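Local atomic coordinates of sulfur carrier protein ThiS adenylyltransferase (Escherichia coli, PDB entry 1ZUD), a protein that catalyses the ATP-dependent adenylation of the C-terminal glycine of the sulfur carrier protein ThiS, a step in thiamine biosynthesis. Residues 16-21 against 210-215; 43-48 against 92-97; 131-136 against 175-180; 156-161 against 198-203. All coordinates share one frame; numbering follows the deposited sequence.

Contact 1. Residues 16-21 against 210-215. With CA (calcium ion), chain I.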
loop_
_atom_site.group_PDB
_atom_site.type_symbol
_atom_site.label_atom_id
_atom_site.label_comp_id
_atom_site.label_asym_id
_atom_site.label_seq_id
_atom_site.Cartn_x
_atom_site.Cartn_y
_atom_site.Cartn_z
ATOM N N ASP C 16 -9.945 -8.645 17.964
ATOM C CA ASP C 16 -11.368 -8.800 18.275
ATOM C C ASP C 16 -12.282 -8.560 17.072
ATOM O O ASP C 16 -13.355 -9.144 16.995
ATOM C CB ASP C 16 -11.780 -7.880 19.424
ATOM C CG ASP C 16 -11.249 -8.345 20.786
ATOM O OD1 ASP C 16 -11.590 -7.682 21.770
ATOM O OD2 ASP C 16 -10.497 -9.355 20.899
ATOM N N ASP C 17 -11.852 -7.727 16.132
ATOM C CA ASP C 17 -12.618 -7.458 14.906
ATOM C C ASP C 17 -12.773 -8.688 14.010
ATOM O O ASP C 17 -13.713 -8.780 13.221
ATOM C CB ASP C 17 -11.941 -6.362 14.080
ATOM C CG ASP C 17 -12.092 -4.985 14.695
ATOM O OD1 ASP C 17 -13.244 -4.563 14.925
ATOM O OD2 ASP C 17 -11.063 -4.320 14.943
ATOM N N ILE C 18 -11.858 -9.641 14.116
ATOM C CA ILE C 18 -11.931 -10.833 13.287
ATOM C C ILE C 18 -12.286 -12.007 14.222
ATOM O O ILE C 18 -13.339 -12.658 14.103
ATOM C CB ILE C 18 -10.566 -11.117 12.604
ATOM C CG1 ILE C 18 -9.997 -9.822 12.006
ATOM C CG2 ILE C 18 -10.731 -12.162 11.526
ATOM C CD1 ILE C 18 -10.902 -9.173 11.009
ATOM N N ALA C 19 -11.358 -12.333 15.112
ATOM C CA ALA C 19 -11.621 -13.365 16.102
ATOM C C ALA C 19 -11.983 -14.729 15.495
ATOM O O ALA C 19 -11.778 -14.954 14.300
ATOM C CB ALA C 19 -12.749 -12.851 17.040
ATOM N N LEU C 20 -12.546 -15.630 16.304
ATOM C CA LEU C 20 -12.889 -16.962 15.804
ATOM C C LEU C 20 -14.040 -16.896 14.795
ATOM O O LEU C 20 -14.006 -17.576 13.776
ATOM C CB LEU C 20 -13.252 -17.887 16.964
ATOM C CG LEU C 20 -12.038 -18.336 17.778
ATOM C CD1 LEU C 20 -12.545 -19.178 18.957
ATOM C CD2 LEU C 20 -11.036 -19.117 16.904
ATOM N N ASP C 21 -15.033 -16.061 15.051
ATOM C CA ASP C 21 -16.163 -15.940 14.111
ATOM C C ASP C 21 -15.761 -15.426 12.727
ATOM O O ASP C 21 -16.239 -15.934 11.693
ATOM C CB ASP C 21 -17.221 -14.946 14.627
ATOM C CG ASP C 21 -18.204 -15.571 15.589
ATOM O OD1 ASP C 21 -18.467 -16.796 15.467
ATOM O OD2 ASP C 21 -18.724 -14.817 16.461
ATOM N N SER C 210 -15.169 -10.521 6.336
ATOM C CA SER C 210 -15.302 -10.809 7.758
ATOM C C SER C 210 -16.371 -9.915 8.390
ATOM O O SER C 210 -16.685 -10.046 9.544
ATOM C CB SER C 210 -13.951 -10.630 8.456
ATOM O OG SER C 210 -13.509 -9.301 8.324
ATOM N N GLY C 211 -16.932 -8.998 7.620
ATOM C CA GLY C 211 -17.973 -8.153 8.164
ATOM C C GLY C 211 -17.495 -6.950 8.946
ATOM O O GLY C 211 -18.177 -6.519 9.847
ATOM N N ILE C 212 -16.336 -6.390 8.591
ATOM C CA ILE C 212 -15.810 -5.235 9.279
ATOM C C ILE C 212 -16.349 -3.984 8.615
ATOM O O ILE C 212 -16.198 -3.785 7.425
ATOM C CB ILE C 212 -14.273 -5.263 9.247
ATOM C CG1 ILE C 212 -13.799 -6.409 10.160
ATOM C CG2 ILE C 212 -13.675 -3.957 9.724
ATOM C CD1 ILE C 212 -12.409 -6.797 9.933
ATOM N N GLU C 213 -16.980 -3.126 9.402
ATOM C CA GLU C 213 -17.545 -1.896 8.880
ATOM C C GLU C 213 -16.440 -1.009 8.321
ATOM O O GLU C 213 -15.511 -0.587 9.030
ATOM C CB GLU C 213 -18.297 -1.148 9.987
ATOM C CG GLU C 213 -19.208 -0.013 9.463
ATOM C CD GLU C 213 -19.678 0.937 10.575
ATOM O OE1 GLU C 213 -19.050 2.007 10.755
ATOM O OE2 GLU C 213 -20.663 0.607 11.272
ATOM N N THR C 214 -16.557 -0.686 7.050
ATOM C CA THR C 214 -15.523 0.120 6.425
ATOM C C THR C 214 -16.146 0.836 5.247
ATOM O O THR C 214 -17.164 0.398 4.743
ATOM C CB THR C 214 -14.361 -0.805 5.933
ATOM O OG1 THR C 214 -13.283 0.008 5.458
ATOM C CG2 THR C 214 -14.837 -1.732 4.781
ATOM N N PRO C 215 -15.535 1.930 4.774
ATOM C CA PRO C 215 -16.183 2.600 3.628
ATOM C C PRO C 215 -16.117 1.851 2.277
ATOM O O PRO C 215 -15.272 0.968 2.055
ATOM C CB PRO C 215 -15.486 3.967 3.575
ATOM C CG PRO C 215 -14.065 3.651 4.112
ATOM C CD PRO C 215 -14.357 2.687 5.270
HETATM CA CA CA I . -8.448 -10.556 21.174
HETATM O O HOH W 1 -9.505 -12.150 19.847
#
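Ile18 and Ser210 bring their CA atoms to 6.5 Å of each other and Asp17 and Ile212 theirs to 6.8 Å, so the turn before helix 19-27 runs close beside the chain leaving helix 191-210. Gly211 makes that exit with positive phi (83°), and the side chain of Ile212 then points at the 16-21 segment. The contact rests on Ile212 against Asp17: Ile212 CG1 lies 3.9 Å from Asp17 O, and Ile212 CD1 lies 4.2 Å from Asp17 CB. Ile18 CD1 stands 3.7 Å from Ser210 OG, itself hydrogen-bonded to Ile206 O, but both residues have two conformers and this holds for the pair given. The gap between the two isoleucine CD1 atoms is too short for carbons and is doubtful. Trimming Ile212 to an alanine removes all its carbons beyond CB, CG1 and CD1 among them, and would probably open a gap against Asp17. Asp17 OD1 forms a salt bridge with Lys225 of the second subunit, which also packs on Ile212. The arrangement is a helix exit through a positive-phi glycine, packed on the turn ahead of helix 19-27 at the homodimer interface, beside a calcium site where Asp16 OD2 binds the ion at 2.4 Å.

Contact 2. Residues 43-48 against 92-97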
loop_
_atom_site.group_PDB
_atom_site.type_symbol
_atom_site.label_atom_id
_atom_site.label_comp_id
_atom_site.label_asym_id
_atom_site.label_seq_id
_atom_site.Cartn_x
_atom_site.Cartn_y
_atom_site.Cartn_z
ATOM N N ALA C 43 -2.264 -9.848 -4.045
ATOM C CA ALA C 43 -3.596 -10.070 -3.470
ATOM C C ALA C 43 -3.820 -11.561 -3.182
ATOM O O ALA C 43 -4.316 -11.951 -2.112
ATOM C CB ALA C 43 -4.705 -9.543 -4.415
ATOM N N ALA C 44 -3.436 -12.413 -4.108
ATOM C CA ALA C 44 -3.652 -13.842 -3.876
ATOM C C ALA C 44 -2.793 -14.361 -2.676
ATOM O O ALA C 44 -3.286 -15.152 -1.863
ATOM C CB ALA C 44 -3.312 -14.647 -5.160
ATOM N N LEU C 45 -1.541 -13.909 -2.582
ATOM C CA LEU C 45 -0.641 -14.344 -1.505
ATOM C C LEU C 45 -1.269 -13.978 -0.162
ATOM O O LEU C 45 -1.318 -14.791 0.739
ATOM C CB LEU C 45 0.742 -13.652 -1.613
ATOM C CG LEU C 45 1.736 -14.436 -2.489
ATOM C CD1 LEU C 45 2.827 -13.496 -3.029
ATOM C CD2 LEU C 45 2.292 -15.646 -1.690
ATOM N N TYR C 46 -1.716 -12.735 -0.021
ATOM C CA TYR C 46 -2.301 -12.299 1.265
ATOM C C TYR C 46 -3.624 -12.951 1.578
ATOM O O TYR C 46 -3.945 -13.221 2.758
ATOM C CB TYR C 46 -2.452 -10.762 1.316
ATOM C CG TYR C 46 -1.125 -10.095 1.574
ATOM C CD1 TYR C 46 -0.423 -9.477 0.523
ATOM C CD2 TYR C 46 -0.517 -10.193 2.827
ATOM C CE1 TYR C 46 0.866 -8.996 0.704
ATOM C CE2 TYR C 46 0.785 -9.676 3.046
ATOM C CZ TYR C 46 1.465 -9.082 1.962
ATOM O OH TYR C 46 2.711 -8.545 2.148
ATOM N N LEU C 47 -4.433 -13.150 0.549
ATOM C CA LEU C 47 -5.752 -13.794 0.745
ATOM C C LEU C 47 -5.503 -15.266 1.138
ATOM O O LEU C 47 -6.184 -15.818 2.018
ATOM C CB LEU C 47 -6.573 -13.649 -0.535
ATOM C CG LEU C 47 -7.715 -12.586 -0.528
ATOM C CD1 LEU C 47 -7.772 -11.708 0.733
ATOM C CD2 LEU C 47 -7.607 -11.778 -1.789
ATOM N N ALA C 48 -4.533 -15.909 0.491
ATOM C CA ALA C 48 -4.206 -17.295 0.892
ATOM C C ALA C 48 -3.701 -17.321 2.349
ATOM O O ALA C 48 -4.091 -18.195 3.156
ATOM C CB ALA C 48 -3.129 -17.876 -0.013
ATOM N N THR C 92 -0.384 -23.270 -2.801
ATOM C CA THR C 92 -0.640 -24.383 -1.909
ATOM C C THR C 92 0.578 -24.640 -1.030
ATOM O O THR C 92 0.418 -25.197 0.053
ATOM C CB THR C 92 -1.115 -25.727 -2.599
ATOM O OG1 THR C 92 -0.088 -26.723 -2.540
ATOM C CG2 THR C 92 -1.579 -25.504 -3.978
ATOM N N GLN C 93 1.765 -24.212 -1.467
ATOM C CA GLN C 93 2.977 -24.381 -0.643
ATOM C C GLN C 93 2.857 -23.473 0.582
ATOM O O GLN C 93 3.290 -23.815 1.702
ATOM C CB GLN C 93 4.226 -23.974 -1.442
ATOM C CG GLN C 93 4.739 -25.047 -2.396
ATOM C CD GLN C 93 5.742 -24.513 -3.392
ATOM O OE1 GLN C 93 6.601 -23.698 -3.057
ATOM N NE2 GLN C 93 5.642 -24.978 -4.632
ATOM N N LEU C 94 2.285 -22.290 0.363
ATOM C CA LEU C 94 2.104 -21.350 1.458
ATOM C C LEU C 94 1.013 -21.873 2.405
ATOM O O LEU C 94 1.156 -21.899 3.638
ATOM C CB LEU C 94 1.686 -19.989 0.874
ATOM C CG LEU C 94 1.313 -18.925 1.908
ATOM C CD1 LEU C 94 2.543 -18.503 2.741
ATOM C CD2 LEU C 94 0.702 -17.736 1.158
ATOM N N ASN C 95 -0.090 -22.308 1.800
ATOM C CA ASN C 95 -1.230 -22.772 2.558
ATOM C C ASN C 95 -1.956 -23.941 1.846
ATOM O O ASN C 95 -2.870 -23.747 1.044
ATOM C CB ASN C 95 -2.199 -21.594 2.818
ATOM C CG ASN C 95 -3.304 -21.949 3.834
ATOM O OD1 ASN C 95 -3.473 -23.110 4.179
ATOM N ND2 ASN C 95 -4.068 -20.940 4.299
ATOM N N PRO C 96 -1.576 -25.183 2.192
ATOM C CA PRO C 96 -2.159 -26.401 1.619
ATOM C C PRO C 96 -3.516 -26.756 2.182
ATOM O O PRO C 96 -4.080 -27.758 1.812
ATOM C CB PRO C 96 -1.124 -27.485 1.964
ATOM C CG PRO C 96 -0.579 -27.024 3.306
ATOM C CD PRO C 96 -0.489 -25.488 3.152
ATOM N N ASP C 97 -4.048 -25.930 3.071
ATOM C CA ASP C 97 -5.325 -26.228 3.710
ATOM C C ASP C 97 -6.537 -25.510 3.133
ATOM O O ASP C 97 -7.655 -25.655 3.607
ATOM C CB ASP C 97 -5.209 -25.946 5.222
ATOM C CG ASP C 97 -4.174 -26.871 5.898
ATOM O OD1 ASP C 97 -4.041 -28.005 5.416
ATOM O OD2 ASP C 97 -3.516 -26.488 6.879
#
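Asn95 ND2 is held by two oxygens: it donates to Ala48 O at 3.0 Å and is hydrogen-bonded to Tyr9 OH. The first bond is fairly straight, with an N-H...O angle of 163°, and Ala48 O lies close to the plane of the Asn95 amide, although the nitrogen is tilted 27° from the plane of the carbonyl it reaches. The other end of the amide is used as well, since Asn95 OD1 accepts from Asp97 N at 3.1 Å, forming an Asx turn just after helix 83-94. With both ends occupied, the amide's rotation is fixed. CG sits anti to the backbone N (chi1 -169°), which sends the amide across to helix 40-50. A leucine in place of Asn95 has neither the NH2 nor the C=O of the amide and would probably leave Ala48 O without this donor and the turn to Asp97 less firmly set.

Beside this bond, Leu94 enters with one branch: its CD2 is 3.6 Å from Leu45 O. The same methyl also packs on Leu45 CD2 and Ala48 CB. The Leu45 and Leu94 side chains cross at about a right angle. Helix 40-50 thus meets the end of helix 83-94 here, while its Tyr46 and Leu47 pack on helix 191-210; Arg8 of helix 3-8 touches Asn95, and Phe74 of the second subunit packs on Leu94.

Contact 3. Residues 131-136 against 175-180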
loop_
_atom_site.group_PDB
_atom_site.type_symbol
_atom_site.label_atom_id
_atom_site.label_comp_id
_atom_site.label_asym_id
_atom_site.label_seq_id
_atom_site.Cartn_x
_atom_site.Cartn_y
_atom_site.Cartn_z
ATOM N N THR C 131 -12.111 -5.707 -20.724
ATOM C CA THR C 131 -12.312 -6.755 -19.744
ATOM C C THR C 131 -12.879 -6.182 -18.426
ATOM O O THR C 131 -13.764 -6.771 -17.811
ATOM C CB THR C 131 -10.962 -7.446 -19.439
ATOM O OG1 THR C 131 -10.404 -7.898 -20.676
ATOM C CG2 THR C 131 -11.148 -8.624 -18.549
ATOM N N ARG C 132 -12.346 -5.043 -17.980
ATOM C CA ARG C 132 -12.835 -4.455 -16.762
ATOM C C ARG C 132 -14.316 -4.111 -16.921
ATOM O O ARG C 132 -15.094 -4.330 -15.992
ATOM C CB ARG C 132 -12.027 -3.192 -16.394
ATOM C CG ARG C 132 -10.551 -3.470 -15.914
ATOM C CD ARG C 132 -9.769 -2.162 -15.760
ATOM N NE ARG C 132 -8.388 -2.362 -15.311
ATOM C CZ ARG C 132 -8.045 -2.640 -14.048
ATOM N NH1 ARG C 132 -8.969 -2.762 -13.087
ATOM N NH2 ARG C 132 -6.774 -2.760 -13.724
ATOM N N GLN C 133 -14.721 -3.580 -18.067
ATOM C CA GLN C 133 -16.162 -3.285 -18.200
ATOM C C GLN C 133 -16.998 -4.574 -18.156
ATOM O O GLN C 133 -18.083 -4.602 -17.536
ATOM C CB GLN C 133 -16.448 -2.532 -19.514
ATOM C CG GLN C 133 -15.786 -1.184 -19.568
ATOM C CD GLN C 133 -16.520 -0.145 -18.726
ATOM O OE1 GLN C 133 -17.469 -0.471 -18.010
ATOM N NE2 GLN C 133 -16.066 1.111 -18.800
ATOM N N GLU C 134 -16.478 -5.665 -18.755
ATOM C CA GLU C 134 -17.225 -6.920 -18.775
ATOM C C GLU C 134 -17.397 -7.477 -17.354
ATOM O O GLU C 134 -18.441 -7.999 -17.008
ATOM C CB GLU C 134 -16.552 -7.997 -19.702
ATOM C CG GLU C 134 -17.626 -8.891 -20.397
ATOM C CD GLU C 134 -17.151 -10.272 -20.928
ATOM O OE1 GLU C 134 -15.989 -10.408 -21.363
ATOM O OE2 GLU C 134 -17.970 -11.222 -20.937
ATOM N N ILE C 135 -16.346 -7.394 -16.532
ATOM C CA ILE C 135 -16.401 -7.878 -15.170
ATOM C C ILE C 135 -17.402 -7.070 -14.321
ATOM O O ILE C 135 -18.163 -7.640 -13.533
ATOM C CB ILE C 135 -14.975 -7.801 -14.507
ATOM C CG1 ILE C 135 -14.039 -8.835 -15.175
ATOM C CG2 ILE C 135 -15.051 -8.097 -13.009
ATOM C CD1 ILE C 135 -12.478 -8.514 -14.885
ATOM N N ASN C 136 -17.361 -5.748 -14.481
ATOM C CA ASN C 136 -18.244 -4.870 -13.769
ATOM C C ASN C 136 -19.706 -5.197 -14.136
ATOM O O ASN C 136 -20.580 -5.254 -13.255
ATOM C CB ASN C 136 -17.949 -3.420 -14.131
ATOM C CG ASN C 136 -18.997 -2.443 -13.561
ATOM O OD1 ASN C 136 -19.034 -2.197 -12.369
ATOM N ND2 ASN C 136 -19.862 -1.902 -14.434
ATOM N N PRO C 175 -17.113 5.766 -18.737
ATOM C CA PRO C 175 -18.022 5.310 -19.795
ATOM C C PRO C 175 -17.191 4.650 -20.904
ATOM O O PRO C 175 -17.701 3.871 -21.685
ATOM C CB PRO C 175 -18.692 6.611 -20.292
ATOM C CG PRO C 175 -18.560 7.595 -19.119
ATOM C CD PRO C 175 -17.180 7.231 -18.529
ATOM N N ASP C 176 -15.891 4.929 -20.936
ATOM C CA ASP C 176 -15.000 4.413 -22.000
ATOM C C ASP C 176 -14.800 2.909 -22.044
ATOM O O ASP C 176 -14.674 2.251 -20.997
ATOM C CB ASP C 176 -13.603 5.050 -21.883
ATOM C CG ASP C 176 -13.651 6.488 -21.398
ATOM O OD1 ASP C 176 -13.581 7.416 -22.231
ATOM O OD2 ASP C 176 -13.775 6.680 -20.168
ATOM N N ASN C 177 -14.697 2.373 -23.260
ATOM C CA ASN C 177 -14.462 0.942 -23.433
ATOM C C ASN C 177 -13.004 0.671 -23.862
ATOM O O ASN C 177 -12.625 -0.489 -24.064
ATOM C CB ASN C 177 -15.418 0.378 -24.486
ATOM C CG ASN C 177 -15.747 -1.074 -24.254
ATOM O OD1 ASN C 177 -16.880 -1.418 -23.900
ATOM N ND2 ASN C 177 -14.751 -1.948 -24.439
ATOM N N GLN C 178 -12.205 1.735 -23.993
ATOM C CA GLN C 178 -10.788 1.646 -24.409
ATOM C C GLN C 178 -10.078 2.884 -23.864
ATOM O O GLN C 178 -10.728 3.897 -23.624
ATOM C CB GLN C 178 -10.700 1.648 -25.949
ATOM C CG GLN C 178 -11.744 2.645 -26.564
ATOM C CD GLN C 178 -11.585 2.944 -28.052
ATOM O OE1 GLN C 178 -11.815 4.076 -28.484
ATOM N NE2 GLN C 178 -11.209 1.941 -28.840
ATOM N N GLU C 179 -8.769 2.814 -23.628
ATOM C CA GLU C 179 -8.069 4.023 -23.158
ATOM C C GLU C 179 -8.012 5.005 -24.335
ATOM O O GLU C 179 -8.193 4.612 -25.492
ATOM C CB GLU C 179 -6.668 3.706 -22.651
ATOM C CG GLU C 179 -6.632 3.395 -21.149
ATOM C CD GLU C 179 -5.394 2.588 -20.737
ATOM O OE1 GLU C 179 -4.842 2.812 -19.628
ATOM O OE2 GLU C 179 -4.986 1.710 -21.530
ATOM N N PRO C 180 -7.765 6.295 -24.066
ATOM C CA PRO C 180 -7.740 7.228 -25.210
ATOM C C PRO C 180 -6.439 7.413 -26.018
ATOM O O PRO C 180 -5.354 7.003 -25.598
ATOM C CB PRO C 180 -8.247 8.530 -24.588
ATOM C CG PRO C 180 -7.638 8.483 -23.195
ATOM C CD PRO C 180 -7.776 7.007 -22.772
#
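Gln133 crosses to Asp176 by a single bent side chain. From CB, which points at the 175-180 segment, the chain runs to CG, 3.9 Å from Asp176 O and 4.5 Å from Asn177 OD1. The bend that follows at chi2 (-77°) turns the amide so that NE2 faces the loop, and CD comes to rest 3.8 Å from Asp176 O. At the tip, Gln133 NE2 donates to Asp176 O at 2.8 Å. This short bond is not linear, with an N-H...O angle of 147°. The nitrogen stands 35° from the carbonyl plane of Asp176, and the oxygen in turn lies somewhat out of the amide plane of Gln133, so the two flat groups meet at a tilt. NE2 is also hydrogen-bonded to Trp174 O, and one buried amide nitrogen therefore ties down two carbonyls of the same connecting loop, two residues apart.

The loop so held lies against ThiS: the Asp176 carboxylate accepts from Gly31 N and pairs with Arg43, both of the ThiS chain. It leads on to the unmodelled residues 181-185, which include the active-site Cys184. The Gln133 side chain lies about 8 Å from the bound zinc ion, without touching its cysteines. Helix 129-141 sits with Gln133 against Tyr170 and Arg171 of helix 170-173, while Ile135 packs on strands 121-124 and 146-152.

Contact 4. Residues 156-161 against 198-203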
loop_
_atom_site.group_PDB
_atom_site.type_symbol
_atom_site.label_atom_id
_atom_site.label_comp_id
_atom_site.label_asym_id
_atom_site.label_seq_id
_atom_site.Cartn_x
_atom_site.Cartn_y
_atom_site.Cartn_z
ATOM N N GLY C 156 -1.746 4.881 -8.807
ATOM C CA GLY C 156 -2.671 3.778 -8.547
ATOM C C GLY C 156 -4.086 4.297 -8.315
ATOM O O GLY C 156 -4.227 5.445 -7.894
ATOM N N GLN C 157 -5.095 3.468 -8.618
ATOM C CA GLN C 157 -6.510 3.783 -8.420
ATOM C C GLN C 157 -7.159 2.569 -7.800
ATOM O O GLN C 157 -6.871 1.458 -8.202
ATOM C CB GLN C 157 -7.198 4.106 -9.776
ATOM C CG GLN C 157 -6.488 5.271 -10.504
ATOM C CD GLN C 157 -7.150 5.705 -11.849
ATOM O OE1 GLN C 157 -7.864 4.928 -12.467
ATOM N NE2 GLN C 157 -6.861 6.932 -12.295
ATOM N N LEU C 158 -8.057 2.773 -6.833
ATOM C CA LEU C 158 -8.737 1.652 -6.199
ATOM C C LEU C 158 -10.208 2.059 -5.812
ATOM O O LEU C 158 -10.435 3.190 -5.400
ATOM C CB LEU C 158 -7.967 1.287 -4.924
ATOM C CG LEU C 158 -8.659 0.414 -3.888
ATOM C CD1 LEU C 158 -8.762 -0.982 -4.441
ATOM C CD2 LEU C 158 -7.836 0.418 -2.574
ATOM N N MET C 159 -11.164 1.139 -5.955
ATOM C CA MET C 159 -12.552 1.396 -5.535
ATOM C C MET C 159 -13.168 0.096 -5.102
ATOM O O MET C 159 -12.922 -0.960 -5.738
ATOM C CB MET C 159 -13.462 1.860 -6.685
ATOM C CG MET C 159 -12.912 2.737 -7.692
ATOM S SD MET C 159 -14.273 2.907 -8.894
ATOM C CE MET C 159 -13.483 2.228 -10.267
ATOM N N VAL C 160 -14.014 0.166 -4.072
ATOM C CA VAL C 160 -14.790 -1.001 -3.594
ATOM C C VAL C 160 -16.268 -0.735 -3.994
ATOM O O VAL C 160 -16.880 0.256 -3.525
ATOM C CB VAL C 160 -14.726 -1.166 -2.080
ATOM C CG1 VAL C 160 -15.561 -2.398 -1.703
ATOM C CG2 VAL C 160 -13.229 -1.352 -1.607
ATOM N N LEU C 161 -16.826 -1.567 -4.869
ATOM C CA LEU C 161 -18.208 -1.339 -5.341
ATOM C C LEU C 161 -19.057 -2.487 -4.855
ATOM O O LEU C 161 -18.786 -3.683 -5.130
ATOM C CB LEU C 161 -18.248 -1.277 -6.859
ATOM C CG LEU C 161 -17.224 -0.420 -7.536
ATOM C CD1 LEU C 161 -17.128 -0.814 -9.020
ATOM C CD2 LEU C 161 -17.606 1.004 -7.358
ATOM N N GLY C 198 -2.531 -3.914 -5.164
ATOM C CA GLY C 198 -3.101 -5.241 -5.034
ATOM C C GLY C 198 -3.208 -5.684 -3.588
ATOM O O GLY C 198 -4.153 -6.387 -3.212
ATOM N N THR C 199 -2.220 -5.324 -2.769
ATOM C CA THR C 199 -2.281 -5.688 -1.343
ATOM C C THR C 199 -3.507 -4.990 -0.713
ATOM O O THR C 199 -4.208 -5.571 0.155
ATOM C CB THR C 199 -0.974 -5.255 -0.611
ATOM O OG1 THR C 199 0.111 -5.908 -1.261
ATOM C CG2 THR C 199 -0.970 -5.700 0.884
ATOM N N LEU C 200 -3.757 -3.745 -1.117
ATOM C CA LEU C 200 -4.944 -3.020 -0.585
ATOM C C LEU C 200 -6.246 -3.701 -1.033
ATOM O O LEU C 200 -7.206 -3.697 -0.300
ATOM C CB LEU C 200 -4.938 -1.561 -1.044
ATOM C CG LEU C 200 -3.876 -0.774 -0.278
ATOM C CD1 LEU C 200 -3.725 0.631 -0.938
ATOM C CD2 LEU C 200 -4.235 -0.754 1.217
ATOM N N GLN C 201 -6.282 -4.256 -2.250
ATOM C CA GLN C 201 -7.430 -5.033 -2.688
ATOM C C GLN C 201 -7.638 -6.208 -1.717
ATOM O O GLN C 201 -8.758 -6.485 -1.343
ATOM C CB GLN C 201 -7.197 -5.610 -4.081
ATOM C CG GLN C 201 -7.307 -4.561 -5.153
ATOM C CD GLN C 201 -7.162 -5.192 -6.511
ATOM O OE1 GLN C 201 -6.038 -5.411 -6.954
ATOM N NE2 GLN C 201 -8.285 -5.506 -7.167
ATOM N N ALA C 202 -6.573 -6.929 -1.338
ATOM C CA ALA C 202 -6.742 -8.035 -0.362
ATOM C C ALA C 202 -7.344 -7.528 0.969
ATOM O O ALA C 202 -8.209 -8.171 1.582
ATOM C CB ALA C 202 -5.297 -8.738 -0.076
ATOM N N LEU C 203 -6.805 -6.420 1.463
ATOM C CA LEU C 203 -7.283 -5.815 2.682
ATOM C C LEU C 203 -8.821 -5.563 2.580
ATOM O O LEU C 203 -9.574 -5.875 3.500
ATOM C CB LEU C 203 -6.623 -4.440 2.915
ATOM C CG LEU C 203 -6.284 -4.005 4.372
ATOM C CD1 LEU C 203 -6.235 -2.472 4.423
ATOM C CD2 LEU C 203 -7.170 -4.584 5.480
#
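With CG anti to the backbone N (chi1 164°) and chi2 at 71°, the isopropyl end of Leu158 is turned to the helix, one methyl for Leu200 and the other for Gln201. CD2 comes to 3.8 Å from Leu200 CB, and CD1 to 3.9 Å from Gln201 CG. The leucine thus straddles two consecutive helix residues, touching each near its root rather than at its end. The Leu158 and Leu200 side chains cross at about a right angle; past Gln201 the leucine runs aslant. The backbones stand well apart, Leu158 CA being 7.7 Å from Gln201 CA, so side-chain carbons alone span the gap.

This is helix-on-sheet packing in the Rossmann-like fold of the ThiF family: helix 191-210 covers one face of the mixed sheet, and strand 155-161 runs antiparallel between strands 146-152 and 218-223. Side chains alternate along the strand. Leu158 points to the helix, whereas the neighbouring Gln157 leaves from the opposite face, where its amide is hydrogen-bonded to Gln61 O and Ile63 N of the ThiS chain.

Gln201 plays a double part. Its chain is extended beyond CG (chi2 -176°), which carries the polar end past the leucine to the parallel half of the sheet, and NE2 is hydrogen-bonded there to Ile147 O and Asp124 O. Two carbonyls satisfy the buried amide nitrogen, and the CG methylene on the way there lies against Leu158. Leu200 also packs on Phe222 of the second subunit, and the Gln201 side chain lies about 8 Å from the ATP-binding Gly38.

How the contacts relate
Contact 4 lies nearest the centre of the chain, about 7 Å from it between centres, and is purely apolar across its segments. Contact 1 is also mostly buried, but its aliphatic carbons meet a backbone oxygen and a hydroxyl and its isoleucine pair is poorly defined. Contacts 2 and 3 each place one side-chain amide on a backbone carbonyl, contact 2 among wholly buried residues, contact 3 partly exposed and across the chain's centre from contacts 1 and 2. Helix 191-210 supplies contact 4, leads into the loop of contact 1 and joins contacts 2 and 4, Tyr46 CB lying 3.8 Å from Ala202 CB. Contacts 1, 2 and 4 touch the second subunit; contacts 3 and 4 reach ThiS.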